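Local coordinates for acetoin utilization protein (PDB 2Q04) that is probably a GNAT-family acetyltransferase, named for a part in acetoin utilization but without an established reaction, at residues Gly99-Ala104 with Lys115-Ser120; Phe199-Leu202 with Arg206-Met209. One frame throughout, in Å; residues are numbered along the deposited sequence.

Contact 1 (Gly99-Ala104 with Lys115-Ser120). With CA (calcium ion), chain G.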
loop_
_atom_site.group_PDB
_atom_site.type_symbol
_atom_site.label_atom_id
_atom_site.label_comp_id
_atom_site.label_asym_id
_atom_site.label_seq_id
_atom_site.Cartn_x
_atom_site.Cartn_y
_atom_site.Cartn_z
ATOM N N GLY A 99 -3.089 -1.012 1.506
ATOM C CA GLY A 99 -4.277 -0.477 0.851
ATOM C C GLY A 99 -3.941 0.268 -0.408
ATOM O O GLY A 99 -4.316 -0.146 -1.500
ATOM N N ALA A 100 -3.183 1.354 -0.261
ATOM C CA ALA A 100 -2.819 2.183 -1.389
ATOM C C ALA A 100 -1.503 2.924 -1.151
ATOM O O ALA A 100 -0.975 2.953 -0.036
ATOM C CB ALA A 100 -3.936 3.173 -1.692
ATOM N N ILE A 101 -0.970 3.486 -2.228
ATOM C CA ILE A 101 0.247 4.270 -2.190
ATOM C C ILE A 101 0.148 5.310 -3.279
ATOM O O ILE A 101 -0.027 4.980 -4.437
ATOM C CB ILE A 101 1.499 3.388 -2.412
ATOM C CG1 ILE A 101 2.778 4.212 -2.269
ATOM C CG2 ILE A 101 1.462 2.724 -3.763
ATOM C CD1 ILE A 101 4.026 3.371 -2.218
ATOM N N GLU A 102 0.163 6.570 -2.890
ATOM C CA GLU A 102 -0.031 7.647 -3.836
ATOM C C GLU A 102 0.975 8.771 -3.598
ATOM O O GLU A 102 1.361 9.033 -2.479
ATOM C CB GLU A 102 -1.473 8.180 -3.737
ATOM C CG GLU A 102 -1.903 9.023 -4.928
ATOM C CD GLU A 102 -3.369 9.476 -4.845
ATOM O OE1 GLU A 102 -4.090 9.048 -3.896
ATOM O OE2 GLU A 102 -3.798 10.256 -5.738
ATOM N N VAL A 103 1.411 9.399 -4.682
ATOM C CA VAL A 103 2.409 10.459 -4.624
ATOM C C VAL A 103 2.067 11.529 -5.653
ATOM O O VAL A 103 1.843 11.217 -6.821
ATOM C CB VAL A 103 3.819 9.907 -4.943
ATOM C CG1 VAL A 103 4.846 11.045 -4.987
ATOM C CG2 VAL A 103 4.222 8.834 -3.922
ATOM N N ALA A 104 2.036 12.793 -5.221
ATOM C CA ALA A 104 1.722 13.906 -6.125
ATOM C C ALA A 104 2.556 13.819 -7.405
ATOM O O ALA A 104 3.740 13.500 -7.361
ATOM C CB ALA A 104 1.957 15.240 -5.430
ATOM N N LYS A 115 11.012 4.764 -0.981
ATOM C CA LYS A 115 11.318 5.123 0.414
ATOM C C LYS A 115 10.124 4.991 1.305
ATOM O O LYS A 115 10.245 4.643 2.465
ATOM C CB LYS A 115 11.855 6.546 0.504
ATOM C CG LYS A 115 13.341 6.641 0.430
ATOM C CD LYS A 115 13.998 6.233 1.749
ATOM C CE LYS A 115 15.499 6.444 1.700
ATOM N NZ LYS A 115 16.134 6.225 3.016
ATOM N N LEU A 116 8.983 5.386 0.798
ATOM C CA LEU A 116 7.745 5.223 1.515
ATOM C C LEU A 116 7.626 3.763 1.968
ATOM O O LEU A 116 7.294 3.488 3.124
ATOM C CB LEU A 116 6.575 5.587 0.602
ATOM C CG LEU A 116 5.504 6.547 1.106
ATOM C CD1 LEU A 116 6.054 7.619 1.935
ATOM C CD2 LEU A 116 4.769 7.138 -0.096
ATOM N N LEU A 117 7.960 2.831 1.066
ATOM C CA LEU A 117 7.895 1.400 1.377
ATOM C C LEU A 117 9.023 0.976 2.321
ATOM O O LEU A 117 8.813 0.144 3.203
ATOM C CB LEU A 117 7.947 0.557 0.090
ATOM C CG LEU A 117 6.720 0.622 -0.853
ATOM C CD1 LEU A 117 7.020 -0.109 -2.165
ATOM C CD2 LEU A 117 5.481 0.047 -0.192
ATOM N N GLU A 118 10.221 1.543 2.126
ATOM C CA GLU A 118 11.372 1.240 3.000
ATOM C C GLU A 118 11.059 1.557 4.459
ATOM O O GLU A 118 11.258 0.730 5.338
ATOM C CB GLU A 118 12.612 2.038 2.572
ATOM C CG GLU A 118 13.371 1.462 1.387
ATOM C CD GLU A 118 14.631 2.278 1.043
ATOM O OE1 GLU A 118 15.284 2.813 1.982
ATOM O OE2 GLU A 118 14.970 2.373 -0.160
ATOM N N VAL A 119 10.604 2.779 4.705
ATOM C CA VAL A 119 10.302 3.233 6.054
ATOM C C VAL A 119 9.157 2.419 6.664
ATOM O O VAL A 119 9.117 2.196 7.878
ATOM C CB VAL A 119 9.938 4.743 6.063
ATOM C CG1 VAL A 119 9.479 5.186 7.456
ATOM C CG2 VAL A 119 11.123 5.570 5.606
ATOM N N SER A 120 8.245 1.958 5.814
ATOM C CA SER A 120 7.145 1.114 6.258
ATOM C C SER A 120 7.643 -0.242 6.792
ATOM O O SER A 120 7.100 -0.762 7.764
ATOM C CB SER A 120 6.142 0.893 5.117
ATOM O OG SER A 120 5.438 2.089 4.810
HETATM CA CA CA G . -4.740 -1.197 -3.681
HETATM O O HOH W 1 -4.380 -3.248 -2.042
HETATM O O HOH W 2 -2.305 -1.205 -3.726
HETATM O O HOH W 3 -7.434 -0.881 -3.915
#
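Leu-116 is the first residue of helix segment 115-120 to touch strand 99-103, and its CD2 methyl is shared by two strand side chains. It lies 4.2 Å from CG1 of Ile-101, and CG2 of Val-103 comes equally near to it. The side chains of Ile-101 and Leu-116 lie alongside each other, pointing opposite ways. CG1 of Ile-101 is anti to the backbone N (chi1 -176°), and with chi2 also extended the chain runs straight out from the strand and carries CD1 on to the next helix residue. There, one step along, Leu-117 lies roughly perpendicular to Ile-101, its CG 4.1 Å from Ile-101 CD1. The helix covers one face of the sheet and runs at 135° to the strand, the axes of the two segments approaching to 10.6 Å; these are the first two elements of the beta-alpha-beta unit formed by strand 95-103, helix 112-121 and strand 130-135, within the GNAT family region. Farther along, Ser-120 turns its hydroxyl back to the helix: OG donates to Leu-116 O at 2.9 Å, while Ser-120 N reaches the same oxygen from the opposite face of the carbonyl plane. At the start of the strand segment the carbonyl oxygen of Gly-99 binds a calcium ion at 2.5 Å, in company with three waters and the carbonyl oxygen of Thr-134 on the adjoining parallel strand.

Contact 2 (Phe199-Leu202 with Arg206-Met209)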
loop_
_atom_site.group_PDB
_atom_site.type_symbol
_atom_site.label_atom_id
_atom_site.label_comp_id
_atom_site.label_asym_id
_atom_site.label_seq_id
_atom_site.Cartn_x
_atom_site.Cartn_y
_atom_site.Cartn_z
ATOM N N PHE A 199 -3.431 -17.718 2.160
ATOM C CA PHE A 199 -3.286 -16.742 1.095
ATOM C C PHE A 199 -3.417 -17.405 -0.267
ATOM O O PHE A 199 -4.072 -16.874 -1.152
ATOM C CB PHE A 199 -1.936 -16.018 1.202
ATOM C CG PHE A 199 -1.597 -15.168 -0.007
ATOM C CD1 PHE A 199 -2.388 -14.075 -0.353
ATOM C CD2 PHE A 199 -0.468 -15.436 -0.769
ATOM C CE1 PHE A 199 -2.068 -13.282 -1.458
ATOM C CE2 PHE A 199 -0.146 -14.636 -1.875
ATOM C CZ PHE A 199 -0.952 -13.563 -2.209
ATOM N N ASP A 200 -2.780 -18.562 -0.434
ATOM C CA ASP A 200 -2.877 -19.320 -1.700
ATOM C C ASP A 200 -4.322 -19.709 -1.986
ATOM O O ASP A 200 -4.745 -19.732 -3.128
ATOM C CB ASP A 200 -2.025 -20.608 -1.652
ATOM C CG ASP A 200 -0.533 -20.336 -1.721
ATOM O OD1 ASP A 200 -0.128 -19.267 -2.242
ATOM O OD2 ASP A 200 0.245 -21.216 -1.276
ATOM N N ALA A 201 -5.055 -20.055 -0.930
ATOM C CA ALA A 201 -6.457 -20.439 -1.048
ATOM C C ALA A 201 -7.342 -19.236 -1.432
ATOM O O ALA A 201 -8.373 -19.401 -2.080
ATOM C CB ALA A 201 -6.943 -21.059 0.251
ATOM N N LEU A 202 -6.937 -18.038 -1.006
ATOM C CA LEU A 202 -7.684 -16.811 -1.331
ATOM C C LEU A 202 -7.465 -16.380 -2.778
ATOM O O LEU A 202 -8.403 -15.998 -3.463
ATOM C CB LEU A 202 -7.277 -15.669 -0.398
ATOM C CG LEU A 202 -7.694 -15.809 1.059
ATOM C CD1 LEU A 202 -7.128 -14.661 1.870
ATOM C CD2 LEU A 202 -9.210 -15.868 1.192
ATOM N N ARG A 206 -11.090 -20.635 -6.812
ATOM C CA ARG A 206 -11.916 -21.650 -7.448
ATOM C C ARG A 206 -11.208 -23.024 -7.508
ATOM O O ARG A 206 -11.488 -23.835 -8.391
ATOM C CB ARG A 206 -12.334 -21.190 -8.859
ATOM C CG ARG A 206 -13.490 -20.176 -8.858
ATOM C CD ARG A 206 -14.125 -20.044 -10.240
ATOM N NE ARG A 206 -15.594 -19.935 -10.171
ATOM C CZ ARG A 206 -16.432 -20.969 -10.278
ATOM N N ARG A 207 -10.336 -23.292 -6.531
ATOM C CA ARG A 207 -9.654 -24.577 -6.450
ATOM C C ARG A 207 -10.659 -25.723 -6.253
ATOM O O ARG A 207 -10.424 -26.847 -6.705
ATOM C CB ARG A 207 -8.625 -24.576 -5.305
ATOM C CG ARG A 207 -7.977 -25.967 -5.043
ATOM C CD ARG A 207 -6.894 -25.922 -3.956
ATOM N NE ARG A 207 -5.624 -25.350 -4.447
ATOM C CZ ARG A 207 -5.167 -24.116 -4.158
ATOM N NH1 ARG A 207 -5.863 -23.290 -3.363
ATOM N NH2 ARG A 207 -3.999 -23.710 -4.659
ATOM N N PHE A 208 -11.788 -25.425 -5.599
ATOM C CA PHE A 208 -12.812 -26.448 -5.319
ATOM C C PHE A 208 -13.349 -27.086 -6.594
ATOM O O PHE A 208 -13.765 -28.233 -6.579
ATOM C CB PHE A 208 -13.973 -25.860 -4.488
ATOM C CG PHE A 208 -14.865 -24.934 -5.258
ATOM C CD1 PHE A 208 -14.609 -23.577 -5.296
ATOM C CD2 PHE A 208 -15.983 -25.415 -5.910
ATOM C CE1 PHE A 208 -15.439 -22.721 -5.995
ATOM C CE2 PHE A 208 -16.811 -24.562 -6.614
ATOM C CZ PHE A 208 -16.533 -23.216 -6.656
HETATM N N MSE A 209 -13.344 -26.336 -7.692
HETATM C CA MSE A 209 -13.762 -26.874 -8.983
HETATM C C MSE A 209 -12.892 -28.080 -9.388
HETATM O O MSE A 209 -13.348 -28.971 -10.102
HETATM C CB MSE A 209 -13.666 -25.790 -10.078
HETATM C CG MSE A 209 -14.753 -24.714 -10.023
HETATM SE SE MSE A 209 -16.538 -25.427 -10.351
HETATM C CE MSE A 209 -16.231 -26.315 -12.110
HETATM O O HOH W 4 -9.024 -22.645 -2.102
#
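Extended through chi1 (173°) and chi2, then bent at chi3 (-77°), the side chain of Arg-207 reaches back to helix segment 199-202 and sets its guanidinium edge-on against the backbone there. NH1 is the atom that arrives: it lies 3.7 Å from CA of Ala-201 and just as far from Asp-200 O. Both lie beyond the rim of the guanidinium, roughly level with it; the contact is loose, beyond hydrogen-bonding distance, and any attraction to the carbonyl oxygen is probably weak. A single water joins the two sides, though poorly: it donates to Ala-201 O at 3.3 Å and accepts from Arg-207 NH1 at 3.5 Å, both weak bonds. The carboxylate of Asp-200 keeps apart, its OD2 6.0 Å from NH2 of Arg-207. Its OD1 instead forms a salt bridge with NE of Arg-203, three residues on, so any pull between Asp-200 and Arg-207 would be long-range. On the inner side of the helix Phe-199 packs against strands 130-135 and 182-187 and meets the ring of Phe-168 edge to face. Residues 207-209, the last a selenomethionine, turn in a helical way, with Met-209 N bonded to Arg-206 O (3.2 Å), but form no regular helix. This is a short-range surface contact, in which the chain following helix 193-203 turns back and lays one arginine on that helix's last turn.

How the contacts relate
Contact 1 lies near the middle of the chain and contact 2 at its periphery, their centres about 30 Å apart and their nearest atoms about 13 Å, without touching. The first joins a strand and a helix of the beta-alpha-beta unit through branched apolar side chains, the helix leucines buried and the strand residues partly exposed. In the second no touching residue is buried, and a C-terminal tail meets the end of helix 193-203 through the edge of a guanidinium group set against helix backbone, and one weakly held water. They share no element directly, yet strand 130-135 lies next to both.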